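Long-range contact in CT021 (PDB 6UXD), which is of unknown function but belongs to the LolA/LolB clan, whose namesakes deliver lipoproteins to the bacterial outer membrane: residues 34-48 with 205-217. Sequence-based numbering, arbitrary orientation.
Unlike the reference sequence in segment 34-48: M47 (reference Val).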
# COMPACT_ATOMS: atom_id res chain seq x y z
N LEU A 34 -0.72 6.63 2.72
CA LEU A 34 -0.50 7.48 3.88
C LEU A 34 -1.52 7.14 4.96
O LEU A 34 -2.72 7.11 4.69
CB LEU A 34 -0.60 8.96 3.52
CG LEU A 34 -0.64 9.95 4.70
CD1 LEU A 34 0.62 9.84 5.54
CD2 LEU A 34 -0.82 11.39 4.21
N ILE A 35 -1.04 6.89 6.18
CA ILE A 35 -1.90 6.69 7.33
C ILE A 35 -2.21 8.06 7.91
O ILE A 35 -1.30 8.77 8.35
CB ILE A 35 -1.22 5.80 8.39
CG1 ILE A 35 -0.78 4.45 7.82
CG2 ILE A 35 -2.13 5.69 9.61
CD1 ILE A 35 -1.88 3.58 7.26
N ARG A 36 -3.49 8.44 7.96
CA ARG A 36 -3.82 9.80 8.36
C ARG A 36 -4.32 9.93 9.78
O ARG A 36 -4.06 10.94 10.43
CB ARG A 36 -4.86 10.38 7.41
CG ARG A 36 -4.26 10.59 6.08
CD ARG A 36 -5.06 11.50 5.26
NE ARG A 36 -5.30 12.76 5.94
CZ ARG A 36 -5.97 13.76 5.39
NH1 ARG A 36 -6.47 13.61 4.17
NH2 ARG A 36 -6.16 14.88 6.06
N GLN A 37 -5.02 8.93 10.28
CA GLN A 37 -5.63 9.04 11.59
C GLN A 37 -5.95 7.64 12.05
O GLN A 37 -6.37 6.81 11.24
CB GLN A 37 -6.89 9.89 11.52
CG GLN A 37 -7.57 10.10 12.83
CD GLN A 37 -8.65 11.16 12.70
OE1 GLN A 37 -8.36 12.36 12.66
NE2 GLN A 37 -9.89 10.72 12.57
N SER A 38 -5.70 7.36 13.32
CA SER A 38 -5.95 6.04 13.89
C SER A 38 -6.60 6.20 15.25
O SER A 38 -6.08 6.90 16.12
CB SER A 38 -4.64 5.25 14.02
OG SER A 38 -4.81 3.92 13.57
N SER A 39 -7.75 5.56 15.43
CA SER A 39 -8.41 5.49 16.72
C SER A 39 -8.80 4.05 16.96
O SER A 39 -8.75 3.21 16.06
CB SER A 39 -9.64 6.41 16.78
OG SER A 39 -10.71 5.85 16.04
N SER A 40 -9.22 3.76 18.19
CA SER A 40 -9.75 2.42 18.46
C SER A 40 -10.89 2.08 17.51
O SER A 40 -11.16 0.89 17.28
CB SER A 40 -10.22 2.34 19.91
OG SER A 40 -11.15 3.37 20.19
N GLU A 41 -11.54 3.08 16.93
CA GLU A 41 -12.73 2.87 16.12
C GLU A 41 -12.47 2.89 14.62
O GLU A 41 -13.19 2.21 13.88
CB GLU A 41 -13.76 3.94 16.48
CG GLU A 41 -15.11 3.81 15.82
CD GLU A 41 -15.92 5.07 16.00
OE1 GLU A 41 -16.24 5.41 17.16
OE2 GLU A 41 -16.19 5.76 14.98
N ALA A 42 -11.48 3.64 14.14
CA ALA A 42 -11.25 3.71 12.71
C ALA A 42 -9.81 4.10 12.42
O ALA A 42 -9.20 4.86 13.16
CB ALA A 42 -12.19 4.71 12.04
N THR A 43 -9.30 3.59 11.30
CA THR A 43 -8.03 4.05 10.74
C THR A 43 -8.28 4.53 9.33
O THR A 43 -8.86 3.81 8.51
CB THR A 43 -6.98 2.93 10.78
OG1 THR A 43 -6.77 2.53 12.13
CG2 THR A 43 -5.65 3.39 10.20
N TRP A 44 -7.84 5.76 9.03
CA TRP A 44 -7.99 6.35 7.71
C TRP A 44 -6.68 6.23 6.94
O TRP A 44 -5.64 6.68 7.41
CB TRP A 44 -8.37 7.82 7.81
CG TRP A 44 -9.72 8.04 8.42
CD1 TRP A 44 -10.03 8.05 9.75
CD2 TRP A 44 -10.94 8.30 7.72
NE1 TRP A 44 -11.37 8.29 9.92
CE2 TRP A 44 -11.95 8.46 8.69
CE3 TRP A 44 -11.27 8.44 6.37
CZ2 TRP A 44 -13.27 8.74 8.34
CZ3 TRP A 44 -12.58 8.71 6.03
CH2 TRP A 44 -13.56 8.86 7.01
N VAL A 45 -6.77 5.68 5.73
CA VAL A 45 -5.62 5.49 4.84
C VAL A 45 -5.92 6.15 3.50
O VAL A 45 -6.88 5.76 2.81
CB VAL A 45 -5.30 4.00 4.64
CG1 VAL A 45 -4.11 3.83 3.68
CG2 VAL A 45 -5.12 3.33 6.00
N GLU A 46 -5.08 7.07 3.10
CA GLU A 46 -5.15 7.75 1.82
C GLU A 46 -4.23 7.09 0.81
O GLU A 46 -3.11 6.70 1.14
CB GLU A 46 -4.80 9.23 2.04
CG GLU A 46 -4.35 10.02 0.86
CD GLU A 46 -3.62 11.29 1.30
OE1 GLU A 46 -4.22 12.07 2.09
OE2 GLU A 46 -2.45 11.49 0.87
N MET A 47 -4.70 6.95 -0.43
CA MET A 47 -3.97 6.27 -1.50
C MET A 47 -4.07 7.09 -2.77
O MET A 47 -5.17 7.27 -3.30
CB MET A 47 -4.51 4.86 -1.74
CG MET A 47 -4.82 4.09 -0.48
N SER A 48 -2.93 7.58 -3.26
CA SER A 48 -2.87 8.36 -4.50
C SER A 48 -2.18 7.53 -5.58
O SER A 48 -1.12 6.94 -5.32
CB SER A 48 -2.11 9.67 -4.31
OG SER A 48 -2.38 10.27 -3.07
N HIS A 205 8.06 7.91 7.94
CA HIS A 205 7.26 8.38 9.05
C HIS A 205 7.12 9.89 8.96
O HIS A 205 7.87 10.56 8.24
CB HIS A 205 7.90 8.02 10.39
CG HIS A 205 8.35 6.59 10.48
ND1 HIS A 205 7.47 5.53 10.50
CD2 HIS A 205 9.59 6.06 10.57
CE1 HIS A 205 8.15 4.40 10.61
NE2 HIS A 205 9.44 4.69 10.65
N GLN A 206 6.13 10.41 9.70
CA GLN A 206 5.93 11.85 9.88
C GLN A 206 5.58 12.54 8.58
O GLN A 206 5.96 13.68 8.36
CB GLN A 206 7.16 12.53 10.49
CG GLN A 206 7.60 11.97 11.83
CD GLN A 206 8.96 12.51 12.28
OE1 GLN A 206 9.07 13.09 13.36
NE2 GLN A 206 9.99 12.31 11.44
N ALA A 207 4.89 11.84 7.69
CA ALA A 207 4.36 12.50 6.50
C ALA A 207 3.03 13.17 6.81
O ALA A 207 2.24 12.68 7.63
CB ALA A 207 4.17 11.49 5.37
N ALA A 208 2.77 14.29 6.14
CA ALA A 208 1.54 15.04 6.31
C ALA A 208 0.78 15.05 4.99
O ALA A 208 1.38 15.14 3.92
CB ALA A 208 1.81 16.48 6.77
N SER A 209 -0.54 14.91 5.08
CA SER A 209 -1.33 14.86 3.86
C SER A 209 -1.33 16.21 3.17
O SER A 209 -1.34 17.26 3.82
CB SER A 209 -2.77 14.46 4.15
OG SER A 209 -3.55 14.64 2.97
N SER A 210 -1.33 16.18 1.84
CA SER A 210 -1.52 17.36 1.02
C SER A 210 -2.97 17.58 0.60
O SER A 210 -3.27 18.56 -0.08
CB SER A 210 -0.63 17.26 -0.23
OG SER A 210 -1.02 16.20 -1.08
N TYR A 211 -3.89 16.71 1.02
CA TYR A 211 -5.26 16.72 0.55
C TYR A 211 -6.21 17.27 1.61
O TYR A 211 -5.80 17.55 2.74
CB TYR A 211 -5.66 15.29 0.16
CG TYR A 211 -4.87 14.76 -1.00
CD1 TYR A 211 -4.98 15.34 -2.26
CD2 TYR A 211 -4.01 13.68 -0.86
CE1 TYR A 211 -4.27 14.85 -3.33
CE2 TYR A 211 -3.29 13.19 -1.92
CZ TYR A 211 -3.42 13.78 -3.16
OH TYR A 211 -2.70 13.30 -4.23
N PRO A 212 -7.49 17.47 1.27
CA PRO A 212 -8.41 18.05 2.26
C PRO A 212 -8.55 17.18 3.49
O PRO A 212 -8.29 15.97 3.49
CB PRO A 212 -9.75 18.13 1.50
CG PRO A 212 -9.38 18.08 0.05
CD PRO A 212 -8.14 17.26 -0.04
N ALA A 213 -8.99 17.83 4.57
CA ALA A 213 -9.19 17.18 5.84
C ALA A 213 -10.19 16.04 5.72
O ALA A 213 -10.99 15.95 4.78
CB ALA A 213 -9.71 18.18 6.88
N LEU A 214 -10.18 15.19 6.74
CA LEU A 214 -11.00 14.00 6.76
C LEU A 214 -12.49 14.35 6.82
O LEU A 214 -12.86 15.40 7.35
CB LEU A 214 -10.62 13.15 7.96
CG LEU A 214 -9.20 12.57 7.97
CD1 LEU A 214 -9.02 11.73 9.23
CD2 LEU A 214 -8.94 11.76 6.71
N PRO A 215 -13.36 13.49 6.29
CA PRO A 215 -14.80 13.68 6.49
C PRO A 215 -15.15 13.88 7.95
O PRO A 215 -14.59 13.23 8.84
CB PRO A 215 -15.40 12.37 5.95
CG PRO A 215 -14.41 11.96 4.87
CD PRO A 215 -13.06 12.33 5.43
N ASN A 216 -16.09 14.78 8.18
CA ASN A 216 -16.61 15.07 9.50
C ASN A 216 -17.96 14.38 9.65
O ASN A 216 -18.91 14.70 8.92
CB ASN A 216 -16.77 16.58 9.70
CG ASN A 216 -15.44 17.29 9.74
OD1 ASN A 216 -14.68 17.13 10.70
ND2 ASN A 216 -15.15 18.07 8.71
N PHE A 217 -18.02 13.43 10.57
CA PHE A 217 -19.24 12.68 10.81
C PHE A 217 -19.79 13.06 12.21
O PHE A 217 -20.64 12.38 12.78
CB PHE A 217 -18.97 11.18 10.69
CG PHE A 217 -18.74 10.70 9.28
CD1 PHE A 217 -18.08 9.51 9.05
CD2 PHE A 217 -19.17 11.43 8.19
CE1 PHE A 217 -17.86 9.05 7.74
CE2 PHE A 217 -18.96 10.99 6.89
CZ PHE A 217 -18.31 9.79 6.66
OXT PHE A 217 -19.41 14.08 12.80
O HOH W 1 -0.87 13.58 0.60
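L34 meets the C-terminal tail with both methyls. L34 CD1 lies near A207 CB, and L34 CD2 packs 3.5 Å from S209 CA. Next, the R36 guanidinium is sandwiched: S209 CB sits over one face and L214 CD2 over the opposite one. Its edge is used too, since R36 NH1 donates to P212 O at 3.1 Å (161°), nearly in the guanidinium plane. W99 NE1 also binds that carbonyl. A bend at chi3 (54°) turns the R36 head this way, and R36 NH1 reaches E46 OE1 in a salt bridge at 3.4 Å. Q37 lays its amide against L214 CD1.

Strands 29-38 and 43-50 form an antiparallel beta hairpin, and the tail after strand 196-204 runs across one face of it in extended loop form. On the second strand W44 takes L214 CD1 over its five-membered ring in a CH-pi contact, 3.9 Å from the centroid. The six-membered ring touches P215 CD obliquely.

E46 extends toward the ST turn of S209. E46 OE1 accepts from S209 OG at 2.8 Å through its syn lone pair, while Y211 N donates to that same hydroxyl. Water 1 links E46 OE2 to S210 N. The E46 carboxylate stands 82° to the Y211 ring, at its edge. S48 OG makes a weak 3.3 Å hydrogen bond with Y211 OH, which also bonds K77 NZ.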